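Local coordinates for fiber protein (Snake adenovirus 1, PDB 4UMI), which probably attaches the virion to its host cell receptor, as the trimeric spike protruding from each capsid vertex, with this chain covering its head domain, at residues Ala150-Ser153 / Ala154-Ser158. Numbering follows the deposited sequence.
Sequences APAS and AELSS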
ATOM      1  N   ALA A 150      12.758   0.912 -20.005  1.00 19.45           N
ATOM      2  CA  ALA A 150      14.120   0.521 -19.653  1.00 20.39           C
ATOM      3  C   ALA A 150      14.247  -0.997 -19.577  1.00 20.92           C
ATOM      4  O   ALA A 150      13.274  -1.703 -19.335  1.00 21.30           O
ATOM      5  CB  ALA A 150      14.503   1.127 -18.337  1.00 23.09           C
ATOM      6  N   PRO A 151      15.452  -1.506 -19.864  1.00 22.91           N
ATOM      7  CA  PRO A 151      15.699  -2.925 -19.754  1.00 22.62           C
ATOM      8  C   PRO A 151      15.553  -3.427 -18.339  1.00 22.84           C
ATOM      9  O   PRO A 151      15.999  -2.760 -17.402  1.00 23.42           O
ATOM     10  CB  PRO A 151      17.163  -3.065 -20.191  1.00 27.27           C
ATOM     11  CG  PRO A 151      17.543  -1.784 -20.820  1.00 33.92           C
ATOM     12  CD  PRO A 151      16.652  -0.744 -20.249  1.00 24.39           C
ATOM     13  N   ALA A 152      14.897  -4.572 -18.198  1.00 22.59           N
ATOM     14  CA  ALA A 152      14.703  -5.221 -16.900  1.00 21.45           C
ATOM     15  C   ALA A 152      15.419  -6.563 -16.905  1.00 22.27           C
ATOM     16  O   ALA A 152      15.566  -7.191 -17.953  1.00 23.78           O
ATOM     17  CB  ALA A 152      13.234  -5.434 -16.674  1.00 22.88           C
ATOM     18  N   SER A 153      15.845  -7.011 -15.734  1.00 20.80           N
ATOM     19  CA  SER A 153      16.448  -8.343 -15.609  1.00 21.23           C
ATOM     20  C   SER A 153      15.502  -9.459 -16.052  1.00 22.21           C
ATOM     21  O   SER A 153      14.281  -9.286 -16.100  1.00 21.03           O
ATOM     22  CB  SER A 153      16.868  -8.603 -14.170  1.00 20.78           C
ATOM     23  OG  SER A 153      15.762  -8.775 -13.308  1.00 21.70           O
ATOM     24  N   ALA A 154      16.060 -10.629 -16.359  1.00 21.49           N
ATOM     25  CA  ALA A 154      15.237 -11.777 -16.658  1.00 21.30           C
ATOM     26  C   ALA A 154      14.327 -12.116 -15.497  1.00 20.85           C
ATOM     27  O   ALA A 154      13.190 -12.516 -15.690  1.00 21.61           O
ATOM     28  CB  ALA A 154      16.115 -12.965 -16.975  1.00 24.29           C
ATOM     29  N   GLU A 155      14.841 -11.994 -14.273  1.00 20.44           N
ATOM     30  CA  GLU A 155      14.047 -12.357 -13.102  1.00 19.75           C
ATOM     31  C   GLU A 155      12.867 -11.417 -12.923  1.00 18.60           C
ATOM     32  O   GLU A 155      11.741 -11.876 -12.714  1.00 19.73           O
ATOM     33  CB  GLU A 155      14.907 -12.372 -11.857  1.00 21.25           C
ATOM     34  CG  GLU A 155      14.178 -12.937 -10.654  1.00 23.99           C
ATOM     35  CD  GLU A 155      15.061 -13.182  -9.430  1.00 26.63           C
ATOM     36  OE1 GLU A 155      16.235 -12.776  -9.401  1.00 29.75           O
ATOM     37  OE2 GLU A 155      14.527 -13.759  -8.473  1.00 27.85           O
ATOM     38  N   LEU A 156      13.117 -10.110 -13.021  1.00 18.46           N
ATOM     39  CA  LEU A 156      12.005  -9.154 -12.904  1.00 18.42           C
ATOM     40  C   LEU A 156      11.008  -9.321 -14.049  1.00 19.07           C
ATOM     41  O   LEU A 156       9.786  -9.267 -13.839  1.00 18.78           O
ATOM     42  CB  LEU A 156      12.522  -7.734 -12.842  1.00 18.20           C
ATOM     43  CG  LEU A 156      11.466  -6.655 -12.628  1.00 18.69           C
ATOM     44  CD1 LEU A 156      10.611  -6.873 -11.388  1.00 19.10           C
ATOM     45  CD2 LEU A 156      12.130  -5.297 -12.563  1.00 19.61           C
ATOM     46  N   SER A 157      11.536  -9.586 -15.247  1.00 19.04           N
ATOM     47  CA  SER A 157      10.703  -9.770 -16.401  1.00 19.37           C
ATOM     48  C   SER A 157       9.791 -10.974 -16.198  1.00 18.93           C
ATOM     49  O   SER A 157       8.613 -10.907 -16.513  1.00 20.03           O
ATOM     50  CB  SER A 157      11.543  -9.925 -17.677  1.00 21.31           C
ATOM     51  OG  SER A 157      12.242  -8.725 -17.987  1.00 23.16           O
ATOM     52  N   SER A 158      10.332 -12.084 -15.666  1.00 20.91           N
ATOM     53  CA  SER A 158       9.548 -13.273 -15.358  0.50 23.12           C
ATOM     54  C   SER A 158       8.413 -12.947 -14.387  1.00 20.24           C
ATOM     55  O   SER A 158       7.271 -13.338 -14.586  1.00 21.37           O
ATOM     56  CB  SER A 158      10.462 -14.362 -14.766  0.50 22.34           C
ATOM     57  OG  SER A 158       9.748 -15.550 -14.445  0.50 27.61           O
TER
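Ser-153 caps the N-terminus of helix 154-161 through its side chain: OG accepts from Leu-156 N at 3.0 Å, and the N-H...O angle of 168° shows a nearly straight bond. A chi1 of 70° sets OG between its own backbone N and carbonyl carbon, turned over the first turn of the helix. This i to i+3 bond, with Ser-153 immediately before the helix, meets the definition of an N-cap. OG also passes alongside the root of the Leu-156 side chain, 3.4 Å from CB, and has a second hydrogen-bonding partner in Glu-109 of strand 101-112.

The carbonyl oxygen of Ser-153 is held twice by Ser-157. Ser-157 N donates to Ser-153 O at 2.9 Å, the first helical i to i+4 bond from the cap, while Ser-157 OG donates to the same oxygen at 2.8 Å from the other face of the carbonyl plane, lying 39° out of it. Ser-157 OG sits beside its own backbone N, anti to its carbonyl carbon, which brings it back over the Ser-153 carbonyl. Ala-152 CB adds looser apolar contact, 4.3 Å from Leu-156 CD2.

The contact lets strand 148-151 turn through Ala-152 and the cap residue Ser-153 into the helix, at the surface of the fibre head. Chemically, the cap supplies an acceptor for Leu-156 N, an amide of the first helical turn, and the Glu-109 carboxylate beside the helix start would probably interact favourably with the helix dipole.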